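Local coordinates for ORF112 (Cyprinid herpesvirus 3, PDB 4WCG), which binds left-handed Z-DNA through the Zalpha domain described here, a viral relative of the Z-nucleic-acid-binding domains of innate immunity, at residues K45-L50 against Y77-D82; R86-P89 against W94-P97. All coordinates share one frame; numbering follows the deposited sequence.

Contact 1: residues K45-L50 against Y77-D82; sequences KILAYL and YRMSED. With nucleotides of chain D; nucleotides of chain C.
Met79 turns back at its last torsion (chi3 -69°) after an extended middle, which sets SD against Leu47 and CE against Ile46. The contact lies in the core of a winged helix-turn-helix, the Zalpha fold, where helix 40-52 packs on the inner side of helix 69-81, the recognition helix. SD sits 3.8 Å from Leu47 CG and almost as near both methyls, so the sulfur lodges in the fork of the leucine. CE reaches the branch of Ile46, 3.9 Å from CG2, which stands anti to the backbone N. The join is wholly apolar, and His75, Leu76 and Leu65 extend the packing round Ile46.

Helix 69-81 also reads the DNA, through residues that take no part in the contact with helix 40-52. Tyr77 lays one ring face over C8 of guanine DG5 of chain D, 3.4 Å from CG, while its OH bonds OP1 of cytosine nucleotide DC4 of chain D at 2.6 Å. Arg78 uses two nitrogens on guanine DG5 of chain C, NH2 to O6 and the longer NH1 to N7. Its NH1 also bridges to Glu81, meeting the syn lone pair of OE2 at 2.7 Å.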
ATOM      1  N   LYS A  45      -4.492 -15.793  -5.678  1.00 28.47           N
ATOM      2  CA  LYS A  45      -3.676 -16.319  -6.767  1.00 28.42           C
ATOM      3  C   LYS A  45      -2.362 -15.537  -6.895  1.00 24.14           C
ATOM      4  O   LYS A  45      -1.306 -16.107  -7.157  1.00 26.71           O
ATOM      5  CB  LYS A  45      -4.455 -16.281  -8.081  1.00 31.26           C
ATOM      6  CG  LYS A  45      -5.675 -17.200  -8.089  1.00 37.16           C
ATOM      7  CD  LYS A  45      -6.534 -16.947  -9.307  1.00 47.72           C
ATOM      8  CE  LYS A  45      -7.709 -17.915  -9.359  1.00 62.66           C
ATOM      9  NZ  LYS A  45      -8.459 -17.800 -10.641  1.00 75.02           N
ATOM     10  N   ILE A  46      -2.441 -14.226  -6.723  1.00 23.89           N
ATOM     11  CA  ILE A  46      -1.252 -13.383  -6.799  1.00 24.49           C
ATOM     12  C   ILE A  46      -0.303 -13.689  -5.638  1.00 25.57           C
ATOM     13  O   ILE A  46       0.907 -13.806  -5.820  1.00 25.17           O
ATOM     14  CB  ILE A  46      -1.642 -11.904  -6.789  1.00 21.86           C
ATOM     15  CG1 ILE A  46      -2.383 -11.558  -8.081  1.00 21.49           C
ATOM     16  CG2 ILE A  46      -0.406 -11.018  -6.631  1.00 24.25           C
ATOM     17  CD1 ILE A  46      -2.992 -10.172  -8.078  1.00 23.08           C
ATOM     18  N   LEU A  47      -0.864 -13.837  -4.444  1.00 22.80           N
ATOM     19  CA  LEU A  47      -0.066 -14.174  -3.270  1.00 21.87           C
ATOM     20  C   LEU A  47       0.609 -15.526  -3.473  1.00 27.16           C
ATOM     21  O   LEU A  47       1.755 -15.738  -3.061  1.00 27.52           O
ATOM     22  CB  LEU A  47      -0.940 -14.196  -2.017  1.00 23.15           C
ATOM     23  CG  LEU A  47      -1.472 -12.824  -1.599  1.00 23.99           C
ATOM     24  CD1 LEU A  47      -2.463 -12.961  -0.455  1.00 28.86           C
ATOM     25  CD2 LEU A  47      -0.332 -11.928  -1.168  1.00 26.02           C
ATOM     26  N   ALA A  48      -0.100 -16.455  -4.104  1.00 25.77           N
ATOM     27  CA  ALA A  48       0.486 -17.757  -4.345  1.00 28.63           C
ATOM     28  C   ALA A  48       1.677 -17.682  -5.289  1.00 27.63           C
ATOM     29  O   ALA A  48       2.675 -18.366  -5.080  1.00 30.45           O
ATOM     30  CB  ALA A  48      -0.553 -18.714  -4.888  1.00 28.15           C
ATOM     31  N   TYR A  49       1.567 -16.868  -6.337  1.00 25.96           N
ATOM     32  CA  TYR A  49       2.686 -16.691  -7.252  1.00 28.11           C
ATOM     33  C   TYR A  49       3.884 -16.129  -6.485  1.00 26.83           C
ATOM     34  O   TYR A  49       5.005 -16.614  -6.623  1.00 28.50           O
ATOM     35  CB  TYR A  49       2.308 -15.761  -8.412  1.00 25.60           C
ATOM     36  CG  TYR A  49       3.398 -15.610  -9.460  1.00 29.11           C
ATOM     37  CD1 TYR A  49       4.448 -14.717  -9.280  1.00 27.52           C
ATOM     38  CD2 TYR A  49       3.381 -16.373 -10.618  1.00 37.04           C
ATOM     39  CE1 TYR A  49       5.448 -14.582 -10.230  1.00 26.05           C
ATOM     40  CE2 TYR A  49       4.379 -16.242 -11.577  1.00 43.13           C
ATOM     41  CZ  TYR A  49       5.409 -15.340 -11.376  1.00 34.60           C
ATOM     42  OH  TYR A  49       6.405 -15.213 -12.322  1.00 42.49           O
ATOM     43  N   LEU A  50       3.640 -15.119  -5.663  1.00 26.98           N
ATOM     44  CA  LEU A  50       4.726 -14.457  -4.948  1.00 28.86           C
ATOM     45  C   LEU A  50       5.411 -15.384  -3.958  1.00 30.18           C
ATOM     46  O   LEU A  50       6.611 -15.253  -3.703  1.00 33.49           O
ATOM     47  CB  LEU A  50       4.207 -13.213  -4.226  1.00 26.60           C
ATOM     48  CG  LEU A  50       3.845 -12.100  -5.195  1.00 23.94           C
ATOM     49  CD1 LEU A  50       3.206 -10.919  -4.463  1.00 25.26           C
ATOM     50  CD2 LEU A  50       5.096 -11.651  -5.946  1.00 29.91           C
ATOM     51  N   TYR A  77      -1.546  -3.286  -5.730  1.00 16.96           N
ATOM     52  CA  TYR A  77      -1.527  -2.030  -5.002  1.00 17.21           C
ATOM     53  C   TYR A  77      -2.565  -2.006  -3.879  1.00 19.06           C
ATOM     54  O   TYR A  77      -2.292  -1.485  -2.805  1.00 19.94           O
ATOM     55  CB  TYR A  77      -1.723  -0.850  -5.958  1.00 17.07           C
ATOM     56  CG  TYR A  77      -0.437  -0.447  -6.664  1.00 17.91           C
ATOM     57  CD1 TYR A  77      -0.040  -1.066  -7.848  1.00 17.97           C
ATOM     58  CD2 TYR A  77       0.389   0.519  -6.120  1.00 16.39           C
ATOM     59  CE1 TYR A  77       1.133  -0.697  -8.483  1.00 15.47           C
ATOM     60  CE2 TYR A  77       1.562   0.893  -6.735  1.00 17.70           C
ATOM     61  CZ  TYR A  77       1.934   0.279  -7.920  1.00 16.43           C
ATOM     62  OH  TYR A  77       3.110   0.671  -8.516  1.00 18.23           O
ATOM     63  N   ARG A  78      -3.750  -2.567  -4.097  1.00 17.83           N
ATOM     64  CA  ARG A  78      -4.700  -2.593  -2.997  1.00 18.88           C
ATOM     65  C   ARG A  78      -4.221  -3.502  -1.857  1.00 19.99           C
ATOM     66  O   ARG A  78      -4.404  -3.158  -0.683  1.00 21.26           O
ATOM     67  CB  ARG A  78      -6.075  -3.001  -3.495  1.00 21.06           C
ATOM     68  CG  ARG A  78      -6.721  -1.915  -4.372  1.00 26.93           C
ATOM     69  CD  ARG A  78      -6.780  -0.519  -3.703  1.00 29.89           C
ATOM     70  NE  ARG A  78      -7.564   0.426  -4.501  1.00 31.15           N
ATOM     71  CZ  ARG A  78      -7.805   1.701  -4.184  1.00 36.96           C
ATOM     72  NH1 ARG A  78      -7.319   2.239  -3.062  1.00 34.62           N
ATOM     73  NH2 ARG A  78      -8.547   2.449  -4.995  1.00 31.61           N
ATOM     74  N   MET A  79      -3.603  -4.642  -2.191  1.00 19.67           N
ATOM     75  CA  MET A  79      -3.051  -5.515  -1.136  1.00 19.13           C
ATOM     76  C   MET A  79      -1.904  -4.849  -0.385  1.00 19.97           C
ATOM     77  O   MET A  79      -1.681  -5.139   0.799  1.00 23.35           O
ATOM     78  CB  MET A  79      -2.576  -6.851  -1.710  1.00 19.07           C
ATOM     79  CG  MET A  79      -3.726  -7.836  -1.863  1.00 19.82           C
ATOM     80  SD  MET A  79      -3.181  -9.523  -2.176  1.00 22.59           S
ATOM     81  CE  MET A  79      -2.500  -9.349  -3.834  1.00 23.23           C
ATOM     82  N   SER A  80      -1.177  -3.958  -1.049  1.00 18.73           N
ATOM     83  CA  SER A  80      -0.051  -3.316  -0.394  1.00 17.99           C
ATOM     84  C   SER A  80      -0.543  -2.360   0.703  1.00 19.54           C
ATOM     85  O   SER A  80       0.180  -2.080   1.653  1.00 20.52           O
ATOM     86  CB  SER A  80       0.824  -2.569  -1.407  1.00 23.16           C
ATOM     87  OG  SER A  80       0.239  -1.342  -1.820  1.00 22.66           O
ATOM     88  N   GLU A  81      -1.771  -1.853   0.589  1.00 19.00           N
ATOM     89  CA  GLU A  81      -2.298  -0.925   1.583  1.00 21.76           C
ATOM     90  C   GLU A  81      -2.318  -1.531   2.974  1.00 23.03           C
ATOM     91  O   GLU A  81      -1.959  -0.864   3.933  1.00 24.15           O
ATOM     92  CB  GLU A  81      -3.711  -0.455   1.215  1.00 24.36           C
ATOM     93  CG  GLU A  81      -3.736   0.327  -0.076  1.00 25.68           C
ATOM     94  CD  GLU A  81      -5.125   0.575  -0.608  1.00 28.25           C
ATOM     95  OE1 GLU A  81      -6.120   0.262   0.080  1.00 30.89           O
ATOM     96  OE2 GLU A  81      -5.204   1.102  -1.735  1.00 32.16           O
ATOM     97  N   ASP A  82      -2.746  -2.792   3.080  1.00 23.00           N
ATOM     98  CA  ASP A  82      -2.818  -3.423   4.392  1.00 26.93           C
ATOM     99  C   ASP A  82      -1.689  -4.408   4.623  1.00 26.47           C
ATOM    100  O   ASP A  82      -1.740  -5.208   5.558  1.00 32.98           O
ATOM    101  CB  ASP A  82      -4.174  -4.110   4.611  1.00 33.73           C
ATOM    102  CG  ASP A  82      -4.542  -5.080   3.503  1.00 37.54           C
ATOM    103  OD1 ASP A  82      -4.211  -4.825   2.335  1.00 39.08           O
ATOM    104  OD2 ASP A  82      -5.200  -6.096   3.812  1.00 54.75           O
TER
ATOM    105  P    DG D   5      -0.858  -0.582 -15.347  1.00 18.01           P
ATOM    106  OP1  DG D   5       0.269  -1.483 -15.323  1.00 19.71           O
ATOM    107  OP2  DG D   5      -1.747  -0.614 -16.482  1.00 19.84           O
ATOM    108  O5'  DG D   5      -1.665  -0.836 -14.014  1.00 18.08           O
ATOM    109  C5'  DG D   5      -2.785  -0.051 -13.714  1.00 18.63           C
ATOM    110  C4'  DG D   5      -3.289  -0.356 -12.324  1.00 17.00           C
ATOM    111  O4'  DG D   5      -2.281  -0.040 -11.353  1.00 18.33           O
ATOM    112  C3'  DG D   5      -4.516   0.457 -11.936  1.00 19.33           C
ATOM    113  O3'  DG D   5      -5.638  -0.371 -12.165  1.00 22.47           O
ATOM    114  C2'  DG D   5      -4.311   0.755 -10.463  1.00 19.69           C
ATOM    115  C1'  DG D   5      -2.827   0.599 -10.221  1.00 18.71           C
ATOM    116  N9   DG D   5      -2.057   1.815  -9.984  1.00 19.80           N
ATOM    117  C8   DG D   5      -1.159   2.009  -8.971  1.00 20.33           C
ATOM    118  N7   DG D   5      -0.559   3.160  -9.031  1.00 18.96           N
ATOM    119  C5   DG D   5      -1.091   3.763 -10.156  1.00 17.95           C
ATOM    120  C6   DG D   5      -0.832   5.029 -10.718  1.00 17.83           C
ATOM    121  O6   DG D   5      -0.066   5.893 -10.322  1.00 19.28           O
ATOM    122  N1   DG D   5      -1.572   5.233 -11.871  1.00 16.81           N
ATOM    123  C2   DG D   5      -2.459   4.340 -12.404  1.00 16.58           C
ATOM    124  N2   DG D   5      -3.082   4.723 -13.514  1.00 16.70           N
ATOM    125  N3   DG D   5      -2.719   3.159 -11.880  1.00 17.11           N
ATOM    126  C4   DG D   5      -2.010   2.941 -10.762  1.00 17.30           C
ATOM    127  P    DC D   4       3.837   0.485 -11.930  1.00 17.07           P
ATOM    128  OP1  DC D   4       3.492  -0.470 -10.865  1.00 18.09           O
ATOM    129  OP2  DC D   4       4.243  -0.034 -13.242  1.00 18.85           O
ATOM    130  O5'  DC D   4       2.619   1.508 -12.121  1.00 19.37           O
ATOM    131  C5'  DC D   4       1.298   1.092 -11.882  1.00 18.25           C
ATOM    132  C4'  DC D   4       0.388   1.586 -12.997  1.00 16.99           C
ATOM    133  O4'  DC D   4       0.318   3.042 -12.963  1.00 17.49           O
ATOM    134  C3'  DC D   4       0.839   1.216 -14.417  1.00 17.63           C
ATOM    135  O3'  DC D   4      -0.308   0.898 -15.215  1.00 18.04           O
ATOM    136  C2'  DC D   4       1.483   2.511 -14.905  1.00 16.76           C
ATOM    137  C1'  DC D   4       0.563   3.544 -14.262  1.00 16.84           C
ATOM    138  N1   DC D   4       1.183   4.879 -14.140  1.00 16.26           N
ATOM    139  C2   DC D   4       0.944   5.842 -15.107  1.00 16.81           C
ATOM    140  O2   DC D   4       0.207   5.555 -16.059  1.00 17.46           O
ATOM    141  N3   DC D   4       1.527   7.065 -14.988  1.00 17.64           N
ATOM    142  C4   DC D   4       2.317   7.322 -13.941  1.00 16.39           C
ATOM    143  N4   DC D   4       2.874   8.534 -13.853  1.00 19.92           N
ATOM    144  C5   DC D   4       2.582   6.339 -12.944  1.00 18.77           C
ATOM    145  C6   DC D   4       1.996   5.150 -13.074  1.00 16.29           C
TER
ATOM    146  P    DG C   5      -9.450  12.018  -0.456  1.00 19.94           P
ATOM    147  OP1  DG C   5      -9.666  11.880   0.944  1.00 22.15           O
ATOM    148  OP2  DG C   5      -9.610  13.311  -1.058  1.00 24.04           O
ATOM    149  O5'  DG C   5      -7.987  11.504  -0.787  1.00 20.92           O
ATOM    150  C5'  DG C   5      -7.523  11.551  -2.105  1.00 19.25           C
ATOM    151  C4'  DG C   5      -6.165  10.902  -2.217  1.00 19.33           C
ATOM    152  O4'  DG C   5      -6.236   9.543  -1.754  1.00 19.75           O
ATOM    153  C3'  DG C   5      -5.663  10.843  -3.650  1.00 19.19           C
ATOM    154  O3'  DG C   5      -4.809  11.951  -3.856  1.00 21.86           O
ATOM    155  C2'  DG C   5      -4.918   9.527  -3.710  1.00 21.18           C
ATOM    156  C1'  DG C   5      -5.495   8.685  -2.590  1.00 20.92           C
ATOM    157  N9   DG C   5      -6.363   7.583  -2.975  1.00 20.55           N
ATOM    158  C8   DG C   5      -6.258   6.298  -2.518  1.00 19.17           C
ATOM    159  N7   DG C   5      -7.187   5.512  -2.977  1.00 20.31           N
ATOM    160  C5   DG C   5      -7.957   6.329  -3.787  1.00 19.81           C
ATOM    161  C6   DG C   5      -9.113   6.037  -4.543  1.00 19.47           C
ATOM    162  O6   DG C   5      -9.704   4.971  -4.657  1.00 20.02           O
ATOM    163  N1   DG C   5      -9.578   7.161  -5.212  1.00 16.27           N
ATOM    164  C2   DG C   5      -9.022   8.406  -5.141  1.00 19.80           C
ATOM    165  N2   DG C   5      -9.627   9.361  -5.847  1.00 18.02           N
ATOM    166  N3   DG C   5      -7.958   8.696  -4.423  1.00 19.44           N
ATOM    167  C4   DG C   5      -7.469   7.615  -3.789  1.00 18.05           C
TER

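Contact 2: residues R86-P89 against W94-P97; sequences RKHP and WYLP. With SO4 (sulfate ion), chain E.
Arg86 and Tyr95 form the hydrogen-bonded pair of a two-strand antiparallel hairpin, the wing of the winged helix-turn-helix. Tyr95 N bonds Arg86 O at 2.8 Å, and Arg86 N returns a bond to Tyr95 O at 2.9 Å. Both side chains leave by the same face of the sheet. The arginine runs out with CG anti to the backbone N (chi1 -170°) and then bends at chi3, which brings NH2 to 3.6 Å from Pro97 CB. Its guanidinium grips a sulfate ion, probably from the crystallisation liquor, with NE on O3 at 2.8 Å and a longer NH2 bond to O1; Arg86 of the second subunit binds the same ion.

The Tyr95 ring lies alongside His88, pointing the same way, and its OH meets the imidazole edge 3.4 Å from CD2. His88 ND1 bonds Gln90 N in the intervening turn.

On the face bearing Lys87 and Trp94, the lysine crosses the indole. Lys87 CB stands 3.7 Å from the centroid of the six-membered ring, a CH-pi contact 18° off its normal. The bends at chi3 and chi4 then lead NZ away from the ring, to His88 O and to His91 O. Trp94 carries this face inward to Leu76 and Ser80 of helix 69-81, while Leu96 packs against helix 40-52.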
ATOM      1  N   ARG A  86       4.278  -6.163  -0.569  1.00 20.61           N
ATOM      2  CA  ARG A  86       5.089  -4.975  -0.376  1.00 21.00           C
ATOM      3  C   ARG A  86       5.879  -4.708  -1.647  1.00 21.21           C
ATOM      4  O   ARG A  86       6.507  -5.624  -2.200  1.00 21.83           O
ATOM      5  CB  ARG A  86       6.017  -5.158   0.813  1.00 23.38           C
ATOM      6  CG  ARG A  86       6.729  -3.883   1.235  1.00 24.20           C
ATOM      7  CD  ARG A  86       7.784  -4.176   2.258  1.00 25.23           C
ATOM      8  NE  ARG A  86       7.212  -4.794   3.447  1.00 27.15           N
ATOM      9  CZ  ARG A  86       7.893  -5.568   4.285  1.00 27.31           C
ATOM     10  NH1 ARG A  86       9.172  -5.829   4.051  1.00 34.73           N
ATOM     11  NH2 ARG A  86       7.291  -6.089   5.345  1.00 32.84           N
ATOM     12  N   LYS A  87       5.859  -3.465  -2.108  1.00 19.75           N
ATOM     13  CA  LYS A  87       6.614  -3.084  -3.286  1.00 19.58           C
ATOM     14  C   LYS A  87       8.032  -2.692  -2.898  1.00 22.94           C
ATOM     15  O   LYS A  87       8.255  -2.143  -1.819  1.00 23.73           O
ATOM     16  CB  LYS A  87       5.917  -1.916  -3.998  1.00 22.56           C
ATOM     17  CG  LYS A  87       6.403  -1.641  -5.404  1.00 22.40           C
ATOM     18  CD  LYS A  87       5.681  -0.417  -5.970  1.00 25.47           C
ATOM     19  CE  LYS A  87       6.343   0.859  -5.496  1.00 26.60           C
ATOM     20  NZ  LYS A  87       7.713   0.989  -6.065  1.00 30.29           N
ATOM     21  N   HIS A  88       8.983  -2.981  -3.782  1.00 19.44           N
ATOM     22  CA  HIS A  88      10.316  -2.403  -3.729  1.00 20.04           C
ATOM     23  C   HIS A  88      10.248  -0.882  -3.645  1.00 24.05           C
ATOM     24  O   HIS A  88       9.437  -0.262  -4.316  1.00 24.92           O
ATOM     25  CB  HIS A  88      11.112  -2.838  -4.972  1.00 23.78           C
ATOM     26  CG  HIS A  88      12.577  -2.559  -4.897  1.00 23.71           C
ATOM     27  ND1 HIS A  88      13.105  -1.296  -5.045  1.00 23.06           N
ATOM     28  CD2 HIS A  88      13.633  -3.388  -4.704  1.00 23.61           C
ATOM     29  CE1 HIS A  88      14.421  -1.352  -4.939  1.00 27.06           C
ATOM     30  NE2 HIS A  88      14.766  -2.612  -4.728  1.00 25.71           N
ATOM     31  N   PRO A  89      11.112  -0.277  -2.824  1.00 27.33           N
ATOM     32  CA  PRO A  89      11.011   1.177  -2.640  1.00 28.18           C
ATOM     33  C   PRO A  89      11.255   1.999  -3.916  1.00 33.25           C
ATOM     34  O   PRO A  89      10.730   3.112  -4.012  1.00 36.46           O
ATOM     35  CB  PRO A  89      12.088   1.471  -1.587  1.00 31.37           C
ATOM     36  CG  PRO A  89      13.004   0.282  -1.612  1.00 40.00           C
ATOM     37  CD  PRO A  89      12.137  -0.886  -1.963  1.00 31.47           C
ATOM     38  N   TRP A  94       7.751  -6.835  -6.569  1.00 18.88           N
ATOM     39  CA  TRP A  94       6.843  -7.125  -5.455  1.00 19.18           C
ATOM     40  C   TRP A  94       7.298  -8.297  -4.591  1.00 21.09           C
ATOM     41  O   TRP A  94       7.777  -9.333  -5.086  1.00 19.67           O
ATOM     42  CB  TRP A  94       5.430  -7.405  -5.987  1.00 19.31           C
ATOM     43  CG  TRP A  94       4.881  -6.195  -6.678  1.00 17.12           C
ATOM     44  CD1 TRP A  94       5.041  -5.839  -8.000  1.00 19.62           C
ATOM     45  CD2 TRP A  94       4.126  -5.141  -6.074  1.00 16.74           C
ATOM     46  NE1 TRP A  94       4.431  -4.642  -8.236  1.00 19.60           N
ATOM     47  CE2 TRP A  94       3.853  -4.190  -7.079  1.00 19.84           C
ATOM     48  CE3 TRP A  94       3.646  -4.914  -4.783  1.00 20.04           C
ATOM     49  CZ2 TRP A  94       3.110  -3.031  -6.825  1.00 20.36           C
ATOM     50  CZ3 TRP A  94       2.928  -3.774  -4.530  1.00 18.93           C
ATOM     51  CH2 TRP A  94       2.656  -2.841  -5.550  1.00 21.67           C
ATOM     52  N   TYR A  95       7.117  -8.113  -3.288  1.00 20.15           N
ATOM     53  CA  TYR A  95       7.512  -9.091  -2.295  1.00 19.09           C
ATOM     54  C   TYR A  95       6.350  -9.512  -1.416  1.00 18.94           C
ATOM     55  O   TYR A  95       5.377  -8.790  -1.230  1.00 18.99           O
ATOM     56  CB  TYR A  95       8.632  -8.533  -1.414  1.00 19.30           C
ATOM     57  CG  TYR A  95       9.821  -8.069  -2.198  1.00 22.25           C
ATOM     58  CD1 TYR A  95      10.817  -8.961  -2.591  1.00 22.81           C
ATOM     59  CD2 TYR A  95       9.956  -6.733  -2.539  1.00 24.94           C
ATOM     60  CE1 TYR A  95      11.904  -8.518  -3.328  1.00 24.82           C
ATOM     61  CE2 TYR A  95      11.042  -6.284  -3.263  1.00 29.05           C
ATOM     62  CZ  TYR A  95      12.010  -7.182  -3.651  1.00 24.93           C
ATOM     63  OH  TYR A  95      13.093  -6.721  -4.362  1.00 27.57           O
ATOM     64  N   LEU A  96       6.509 -10.682  -0.825  1.00 24.04           N
ATOM     65  CA  LEU A  96       5.550 -11.205   0.118  1.00 25.75           C
ATOM     66  C   LEU A  96       6.155 -11.139   1.517  1.00 32.61           C
ATOM     67  O   LEU A  96       7.075 -11.904   1.806  1.00 37.13           O
ATOM     68  CB  LEU A  96       5.215 -12.650  -0.271  1.00 26.16           C
ATOM     69  CG  LEU A  96       4.123 -13.439   0.434  1.00 30.66           C
ATOM     70  CD1 LEU A  96       2.765 -12.870   0.112  1.00 37.00           C
ATOM     71  CD2 LEU A  96       4.221 -14.906   0.026  1.00 32.60           C
ATOM     72  N   PRO A  97       5.655 -10.238   2.383  1.00 26.00           N
ATOM     73  CA  PRO A  97       6.168 -10.126   3.762  1.00 33.97           C
ATOM     74  C   PRO A  97       5.985 -11.411   4.564  1.00 35.29           C
ATOM     75  O   PRO A  97       4.983 -12.083   4.316  1.00 37.00           O
ATOM     76  CB  PRO A  97       5.326  -8.997   4.372  1.00 33.53           C
ATOM     77  CG  PRO A  97       4.798  -8.229   3.204  1.00 40.25           C
ATOM     78  CD  PRO A  97       4.602  -9.241   2.112  1.00 32.12           C
TER
HETATM   79  S   SO4 E 301       4.259  -4.118   5.771  0.67 33.46           S
HETATM   80  O1  SO4 E 301       4.308  -5.503   6.237  0.67 44.14           O
HETATM   81  O2  SO4 E 301       5.217  -3.310   6.534  0.67 35.05           O
HETATM   82  O3  SO4 E 301       4.626  -4.060   4.348  0.67 23.91           O
HETATM   83  O4  SO4 E 301       2.913  -3.591   5.988  0.67 31.62           O

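How the contacts relate
Contact 1 ties the recognition helix to helix 40-52, and contact 2 closes the wing that follows it in the chain; their centres are about 9 Å apart. They touch at several points: Tyr77 CE1 lies 3.5 Å from Trp94 CZ2, where the rings meet edge-to-face, Leu47 CD2 approaches Leu96 CD1 to the same distance, and Tyr77 OH is 3.8 Å from Lys87 CD. Tyr77 therefore has the wing tryptophan beside it while it receives the guanine of chain D, which probably helps hold its ring in place. The nearest atom of the two segments of contact 2 lies about 5 Å from the bound nucleic acid. Both contacts also touch the second subunit, with Glu81 there packing on Tyr77 and on Lys87.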